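Long-range contacts in pectinesterase 1 (Solanum lycopersicum, PDB 1XG2), which hydrolyses the methyl esters of pectin in the plant cell wall, releasing methanol, and may prepare fruit cell walls for softening by polygalacturonase: residues Arg32-Val37 / Asn54-Gly59; Thr84-Gly89 / Ala112-Ala117. One frame throughout, in Å; residues are numbered along the deposited sequence.

Contact 1. Residues Arg32-Val37 / Asn54-Gly59; sequences RYVIYV and NLMIVG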
ATOM      1  N   ARG A  32       3.921  22.611   3.219  1.00 19.94           N
ATOM      2  CA  ARG A  32       2.605  22.035   3.408  1.00 19.87           C
ATOM      3  C   ARG A  32       1.532  23.016   3.001  1.00 19.46           C
ATOM      4  O   ARG A  32       1.505  24.146   3.469  1.00 19.51           O
ATOM      5  CB  ARG A  32       2.428  21.660   4.870  1.00 20.24           C
ATOM      6  CG  ARG A  32       1.184  20.841   5.150  0.50 20.98           C
ATOM      7  CD  ARG A  32       0.600  21.088   6.531  0.50 23.15           C
ATOM      8  NE  ARG A  32       0.808  19.967   7.443  0.50 23.60           N
ATOM      9  CZ  ARG A  32       0.619  20.015   8.759  0.50 24.28           C
ATOM     10  NH1 ARG A  32       0.255  21.142   9.364  0.50 24.12           N
ATOM     11  NH2 ARG A  32       0.797  18.922   9.479  0.50 23.91           N
ATOM     12  N   TYR A  33       0.644  22.562   2.129  1.00 18.85           N
ATOM     13  CA  TYR A  33      -0.485  23.342   1.648  1.00 18.36           C
ATOM     14  C   TYR A  33      -1.762  22.679   2.172  1.00 17.44           C
ATOM     15  O   TYR A  33      -1.939  21.492   1.992  1.00 16.17           O
ATOM     16  CB  TYR A  33      -0.492  23.332   0.124  1.00 18.70           C
ATOM     17  CG  TYR A  33      -1.583  24.175  -0.506  1.00 20.40           C
ATOM     18  CD1 TYR A  33      -1.358  25.507  -0.859  1.00 22.71           C
ATOM     19  CD2 TYR A  33      -2.826  23.629  -0.789  1.00 22.32           C
ATOM     20  CE1 TYR A  33      -2.361  26.275  -1.448  1.00 22.16           C
ATOM     21  CE2 TYR A  33      -3.826  24.376  -1.369  1.00 21.99           C
ATOM     22  CZ  TYR A  33      -3.592  25.699  -1.709  1.00 24.14           C
ATOM     23  OH  TYR A  33      -4.612  26.421  -2.307  1.00 23.59           O
ATOM     24  N   VAL A  34      -2.647  23.458   2.793  1.00 16.44           N
ATOM     25  CA  VAL A  34      -3.780  22.919   3.534  1.00 16.32           C
ATOM     26  C   VAL A  34      -5.118  23.248   2.879  1.00 16.14           C
ATOM     27  O   VAL A  34      -5.449  24.431   2.673  1.00 16.61           O
ATOM     28  CB  VAL A  34      -3.792  23.453   4.975  1.00 16.26           C
ATOM     29  CG1 VAL A  34      -4.936  22.804   5.790  1.00 16.63           C
ATOM     30  CG2 VAL A  34      -2.466  23.208   5.656  1.00 16.65           C
ATOM     31  N   ILE A  35      -5.875  22.203   2.545  1.00 16.07           N
ATOM     32  CA  ILE A  35      -7.277  22.310   2.110  1.00 15.93           C
ATOM     33  C   ILE A  35      -8.174  21.886   3.267  1.00 15.98           C
ATOM     34  O   ILE A  35      -8.081  20.754   3.720  1.00 15.91           O
ATOM     35  CB  ILE A  35      -7.533  21.385   0.897  1.00 15.87           C
ATOM     36  CG1 ILE A  35      -6.661  21.796  -0.293  1.00 16.24           C
ATOM     37  CG2 ILE A  35      -9.006  21.411   0.494  1.00 16.13           C
ATOM     38  CD1 ILE A  35      -6.669  20.802  -1.448  1.00 16.09           C
ATOM     39  N   TYR A  36      -9.039  22.786   3.734  1.00 16.34           N
ATOM     40  CA  TYR A  36      -9.993  22.514   4.809  1.00 16.44           C
ATOM     41  C   TYR A  36     -11.355  22.251   4.180  1.00 16.09           C
ATOM     42  O   TYR A  36     -11.827  23.050   3.398  1.00 17.03           O
ATOM     43  CB  TYR A  36     -10.040  23.698   5.797  1.00 17.04           C
ATOM     44  CG  TYR A  36     -11.184  23.694   6.809  1.00 19.36           C
ATOM     45  CD1 TYR A  36     -11.524  22.553   7.514  1.00 22.43           C
ATOM     46  CD2 TYR A  36     -11.911  24.860   7.075  1.00 23.68           C
ATOM     47  CE1 TYR A  36     -12.559  22.555   8.454  1.00 23.59           C
ATOM     48  CE2 TYR A  36     -12.954  24.872   8.015  1.00 24.74           C
ATOM     49  CZ  TYR A  36     -13.274  23.709   8.692  1.00 25.53           C
ATOM     50  OH  TYR A  36     -14.302  23.697   9.621  1.00 29.57           O
ATOM     51  N   VAL A  37     -11.968  21.126   4.513  1.00 15.51           N
ATOM     52  CA  VAL A  37     -13.262  20.741   3.986  1.00 15.72           C
ATOM     53  C   VAL A  37     -14.281  20.826   5.110  1.00 16.48           C
ATOM     54  O   VAL A  37     -14.254  20.023   6.052  1.00 16.79           O
ATOM     55  CB  VAL A  37     -13.237  19.295   3.425  1.00 15.48           C
ATOM     56  CG1 VAL A  37     -14.537  18.979   2.723  1.00 15.39           C
ATOM     57  CG2 VAL A  37     -12.045  19.093   2.494  1.00 15.49           C
ATOM     58  N   ASN A  54       2.900  17.397  -0.727  1.00 17.95           N
ATOM     59  CA  ASN A  54       2.797  18.085   0.553  1.00 18.16           C
ATOM     60  C   ASN A  54       1.420  18.712   0.769  1.00 17.95           C
ATOM     61  O   ASN A  54       1.302  19.795   1.358  1.00 18.10           O
ATOM     62  CB  ASN A  54       3.914  19.137   0.672  1.00 18.19           C
ATOM     63  CG  ASN A  54       5.288  18.515   0.728  1.00 18.90           C
ATOM     64  OD1 ASN A  54       5.530  17.598   1.513  1.00 17.94           O
ATOM     65  ND2 ASN A  54       6.198  19.000  -0.116  1.00 18.28           N
ATOM     66  N   LEU A  55       0.390  18.022   0.282  1.00 16.57           N
ATOM     67  CA  LEU A  55      -0.985  18.468   0.408  1.00 16.86           C
ATOM     68  C   LEU A  55      -1.573  17.885   1.681  1.00 15.86           C
ATOM     69  O   LEU A  55      -1.468  16.681   1.900  1.00 14.99           O
ATOM     70  CB  LEU A  55      -1.822  17.971  -0.774  1.00 16.94           C
ATOM     71  CG  LEU A  55      -2.542  18.974  -1.665  1.00 21.81           C
ATOM     72  CD1 LEU A  55      -3.562  18.242  -2.538  1.00 22.92           C
ATOM     73  CD2 LEU A  55      -3.227  20.074  -0.862  1.00 23.05           C
ATOM     74  N   MET A  56      -2.209  18.733   2.482  1.00 15.02           N
ATOM     75  CA  MET A  56      -2.978  18.309   3.639  1.00 14.90           C
ATOM     76  C   MET A  56      -4.463  18.547   3.360  1.00 14.93           C
ATOM     77  O   MET A  56      -4.869  19.660   3.032  1.00 15.65           O
ATOM     78  CB  MET A  56      -2.554  19.094   4.875  1.00 14.82           C
ATOM     79  CG  MET A  56      -3.349  18.755   6.136  1.00 15.33           C
ATOM     80  SD  MET A  56      -2.601  19.517   7.567  1.00 19.70           S
ATOM     81  CE  MET A  56      -3.463  18.744   8.877  1.00 18.20           C
ATOM     82  N   ILE A  57      -5.261  17.488   3.443  1.00 14.89           N
ATOM     83  CA  ILE A  57      -6.707  17.597   3.319  1.00 14.29           C
ATOM     84  C   ILE A  57      -7.247  17.349   4.712  1.00 13.85           C
ATOM     85  O   ILE A  57      -7.046  16.289   5.277  1.00 12.49           O
ATOM     86  CB  ILE A  57      -7.262  16.590   2.302  1.00 14.66           C
ATOM     87  CG1 ILE A  57      -6.741  16.930   0.901  1.00 14.81           C
ATOM     88  CG2 ILE A  57      -8.793  16.588   2.312  1.00 14.74           C
ATOM     89  CD1 ILE A  57      -7.234  16.016  -0.207  1.00 15.16           C
ATOM     90  N   VAL A  58      -7.913  18.350   5.273  1.00 13.32           N
ATOM     91  CA  VAL A  58      -8.394  18.261   6.642  1.00 13.25           C
ATOM     92  C   VAL A  58      -9.863  18.645   6.674  1.00 13.25           C
ATOM     93  O   VAL A  58     -10.244  19.655   6.097  1.00 13.10           O
ATOM     94  CB  VAL A  58      -7.523  19.140   7.604  1.00 13.20           C
ATOM     95  CG1 VAL A  58      -7.512  20.589   7.197  1.00 14.11           C
ATOM     96  CG2 VAL A  58      -7.968  18.993   9.040  1.00 13.82           C
ATOM     97  N   GLY A  59     -10.680  17.824   7.321  1.00 13.88           N
ATOM     98  CA  GLY A  59     -12.090  18.101   7.486  1.00 14.82           C
ATOM     99  C   GLY A  59     -12.421  18.687   8.849  1.00 15.75           C
ATOM    100  O   GLY A  59     -11.536  19.087   9.617  1.00 16.18           O
TER
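Tyr33 and Leu55, Val34 and Met56, Ile35 and Ile57, and Tyr36 and Val58 pair in parallel register along strands 33-37 and 55-59, whose axes approach to 4.6 Å at 22°. Five backbone hydrogen bonds run from Tyr33 N–Asn54 O to Val37 N–Val58 O. These are adjacent strands on successive turns of the right-handed parallel beta-helix of the pectinesterase domain, near its N-terminal edge, with 5-7 beyond 33-37 and 93-95 beyond 55-59. On the face carrying Val34, Met56 and Val58, the extended Met56 chain brings its sulfur against the bent Arg32 chain: in the conformer described, SD sits over the centre of the guanidinium face, 3.4 Å from Arg32 NE. Val58 holds CG1 between its backbone N and carbonyl carbon (chi1 58°), which places that methyl 3.7 Å from Val34 CG1. Tyr36 brings a ring edge to the Gly59 carbonyl, CE1 3.8 Å from Gly59 O, and its hydroxyl is hydrogen-bonded to Asp60. On the other face, Leu55 CD2 meets the edge of the Tyr33 ring at CD2, 3.6 Å away, and lies equally close to Ile35 CD1; helix 18-24 packs over Ile35 and Val37. The face turned to the helix is thus apolar, aliphatic but for the Tyr33 ring; the other, in this Arg32 conformer but perhaps not its alternate, sets a polarisable sulfur against a flat, probably charged group, through dispersion and polarisation.

Contact 2. Residues Thr84-Gly89 / Ala112-Ala117; sequences TLAAVG and ALRVGA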
ATOM      1  N   THR A  84     -12.730   5.789  -3.485  1.00 11.23           N
ATOM      2  CA  THR A  84     -13.377   7.085  -3.317  1.00 11.45           C
ATOM      3  C   THR A  84     -12.353   8.208  -3.342  1.00 11.49           C
ATOM      4  O   THR A  84     -12.519   9.183  -4.080  1.00 12.10           O
ATOM      5  CB  THR A  84     -14.180   7.087  -2.006  1.00 10.94           C
ATOM      6  OG1 THR A  84     -15.280   6.182  -2.147  1.00 11.41           O
ATOM      7  CG2 THR A  84     -14.806   8.436  -1.723  1.00 12.26           C
ATOM      8  N   LEU A  85     -11.291   8.058  -2.557  1.00 11.23           N
ATOM      9  CA  LEU A  85     -10.148   8.965  -2.591  1.00 11.31           C
ATOM     10  C   LEU A  85      -8.850   8.171  -2.785  1.00 10.42           C
ATOM     11  O   LEU A  85      -8.623   7.173  -2.107  1.00  9.38           O
ATOM     12  CB  LEU A  85     -10.062   9.772  -1.300  1.00 11.44           C
ATOM     13  CG  LEU A  85      -9.035  10.930  -1.315  1.00 14.06           C
ATOM     14  CD1 LEU A  85      -9.524  12.137  -0.531  1.00 16.81           C
ATOM     15  CD2 LEU A  85      -7.718  10.513  -0.757  1.00 16.53           C
ATOM     16  N   ALA A  86      -8.020   8.625  -3.723  1.00 10.23           N
ATOM     17  CA  ALA A  86      -6.734   7.997  -4.047  1.00 10.14           C
ATOM     18  C   ALA A  86      -5.662   9.084  -3.992  1.00 10.63           C
ATOM     19  O   ALA A  86      -5.857  10.159  -4.542  1.00  9.75           O
ATOM     20  CB  ALA A  86      -6.777   7.388  -5.432  1.00 10.32           C
ATOM     21  N   ALA A  87      -4.539   8.815  -3.329  1.00 10.97           N
ATOM     22  CA  ALA A  87      -3.475   9.809  -3.186  1.00 11.67           C
ATOM     23  C   ALA A  87      -2.103   9.178  -3.381  1.00 12.51           C
ATOM     24  O   ALA A  87      -1.780   8.179  -2.753  1.00 12.59           O
ATOM     25  CB  ALA A  87      -3.548  10.461  -1.827  1.00 11.99           C
ATOM     26  N   VAL A  88      -1.304   9.776  -4.256  1.00 13.22           N
ATOM     27  CA  VAL A  88       0.060   9.330  -4.486  1.00 13.65           C
ATOM     28  C   VAL A  88       1.070  10.459  -4.341  1.00 13.60           C
ATOM     29  O   VAL A  88       2.260  10.202  -4.351  1.00 14.16           O
ATOM     30  CB  VAL A  88       0.219   8.632  -5.854  1.00 14.00           C
ATOM     31  CG1 VAL A  88      -0.713   7.420  -5.932  1.00 14.39           C
ATOM     32  CG2 VAL A  88      -0.047   9.581  -7.005  1.00 16.14           C
ATOM     33  N   GLY A  89       0.598  11.696  -4.176  1.00 14.25           N
ATOM     34  CA  GLY A  89       1.483  12.843  -4.013  1.00 13.90           C
ATOM     35  C   GLY A  89       2.277  12.770  -2.718  1.00 14.07           C
ATOM     36  O   GLY A  89       1.700  12.714  -1.629  1.00 13.60           O
ATOM     37  N   ALA A 112     -12.377   2.353  -0.163  1.00  9.66           N
ATOM     38  CA  ALA A 112     -12.619   3.705   0.318  1.00  8.95           C
ATOM     39  C   ALA A 112     -11.411   4.592   0.022  1.00  9.01           C
ATOM     40  O   ALA A 112     -11.490   5.523  -0.789  1.00  9.91           O
ATOM     41  CB  ALA A 112     -12.953   3.704   1.797  1.00  9.28           C
ATOM     42  N   LEU A 113     -10.283   4.277   0.640  1.00  9.10           N
ATOM     43  CA  LEU A 113      -9.057   5.040   0.465  1.00  9.13           C
ATOM     44  C   LEU A 113      -7.939   4.201  -0.144  1.00  9.11           C
ATOM     45  O   LEU A 113      -7.619   3.123   0.357  1.00  9.07           O
ATOM     46  CB  LEU A 113      -8.586   5.568   1.818  1.00  8.91           C
ATOM     47  CG  LEU A 113      -7.268   6.345   1.862  1.00  9.71           C
ATOM     48  CD1 LEU A 113      -7.381   7.678   1.147  1.00 10.44           C
ATOM     49  CD2 LEU A 113      -6.861   6.536   3.312  1.00 11.24           C
ATOM     50  N   ARG A 114      -7.320   4.721  -1.195  1.00  8.91           N
ATOM     51  CA  ARG A 114      -6.058   4.175  -1.687  1.00  9.16           C
ATOM     52  C   ARG A 114      -4.945   5.186  -1.480  1.00  9.08           C
ATOM     53  O   ARG A 114      -5.056   6.346  -1.864  1.00  7.78           O
ATOM     54  CB  ARG A 114      -6.130   3.779  -3.153  1.00  9.40           C
ATOM     55  CG  ARG A 114      -4.766   3.472  -3.765  1.00 10.16           C
ATOM     56  CD  ARG A 114      -4.848   2.738  -5.086  1.00 12.23           C
ATOM     57  NE  ARG A 114      -5.550   3.522  -6.100  1.00 12.22           N
ATOM     58  CZ  ARG A 114      -5.035   4.568  -6.753  1.00 12.72           C
ATOM     59  NH1 ARG A 114      -3.796   4.982  -6.528  1.00 13.03           N
ATOM     60  NH2 ARG A 114      -5.776   5.201  -7.658  1.00 12.78           N
ATOM     61  N   VAL A 115      -3.864   4.728  -0.868  1.00  9.15           N
ATOM     62  CA  VAL A 115      -2.679   5.547  -0.701  1.00  9.34           C
ATOM     63  C   VAL A 115      -1.477   4.857  -1.331  1.00  9.79           C
ATOM     64  O   VAL A 115      -1.179   3.712  -1.009  1.00  9.15           O
ATOM     65  CB  VAL A 115      -2.419   5.821   0.777  1.00  9.73           C
ATOM     66  CG1 VAL A 115      -1.221   6.727   0.946  1.00 11.76           C
ATOM     67  CG2 VAL A 115      -3.673   6.453   1.435  1.00 10.16           C
ATOM     68  N   GLY A 116      -0.812   5.571  -2.239  1.00  9.88           N
ATOM     69  CA  GLY A 116       0.488   5.203  -2.792  1.00 10.23           C
ATOM     70  C   GLY A 116       1.449   6.390  -2.734  1.00 10.60           C
ATOM     71  O   GLY A 116       2.278   6.566  -3.620  1.00 10.90           O
ATOM     72  N   ALA A 117       1.327   7.182  -1.666  1.00 10.37           N
ATOM     73  CA  ALA A 117       2.090   8.390  -1.430  1.00 10.42           C
ATOM     74  C   ALA A 117       3.108   8.113  -0.344  1.00 10.46           C
ATOM     75  O   ALA A 117       2.764   7.669   0.756  1.00 10.71           O
ATOM     76  CB  ALA A 117       1.166   9.527  -0.983  1.00 10.75           C
TER
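Ala86 and Arg114 meet where the Ala86 methyl lies over one face of the guanidinium, displaced toward its rim, with CB 3.3 Å from Arg114 NH2. The arginine chain leaves the strand with CG anti to the backbone N (chi1 168°) and then bends at chi3 (61°), which turns the planar group back toward the neighbouring strand, one face against the Ala86 methyl. Val88 CG1 comes to the guanidinium edge, 4.0 Å from Arg114 NH1. On the face bearing Leu85, Leu113 and Val115, the two leucines lie side by side and point the same way; Leu85 CD2 and Leu113 CD1 are only 3.4 Å apart, tighter than usual for two methyls.

The backbone fixes this register. Leu85 N bonds to Ala112 O, Arg114 N to Leu85 O, Ala87 N to Arg114 O and Gly116 N to Ala87 O, the last at 2.8 Å, and the strand axes run 4.8 Å apart and almost parallel, at 6°. Farther out, Phe80 holds the arginine twice: its carbonyl oxygen accepts a hydrogen bond from Arg114 NE, and its ring makes a cation-pi contact. An alanine in place of Arg114 would probably leave Phe80 O and the Phe80 ring without these partners and open a gap beside the Ala86 methyl.

The Arg114 side chain is about 7 Å from that of Thr79, a probable substrate-binding residue, so this packing lies close to the likely pectin-binding groove. Val88 also packs on Asp81 of the bound pectinesterase inhibitor. Within the right-handed parallel beta-helix, strands 85-87 and 113-115 are adjacent in one sheet, flanked by 46-48 and 134-136; Leu85 reaches Ile99 of strand 98-101, and Val115 packs on Gln141 and Tyr143 of strand 140-144.

How the contacts relate
From the N terminus, the chain passes helix 18-24 and enters contact 1, which closes when strand 55-59 returns beside 33-37 after an excursion through strands 40-43 and 46-48. Contact 2 opens at 84-89 and closes at 112-117 after strands 93-95 and 98-101. The two are therefore in series, neither nested nor crossed. Each joins successive turns of the beta-helix, but in different sheets: contact 1 near the N-terminal end of one, contact 2 in another. Their centres are about 14 Å apart and their nearest atoms about 5 Å, without touching. Two backbone links bridge the distance: Asn54 bonds to Gln90, just after 84-89, and strand 46-48, from contact 1's excursion, pairs with strand 85-87.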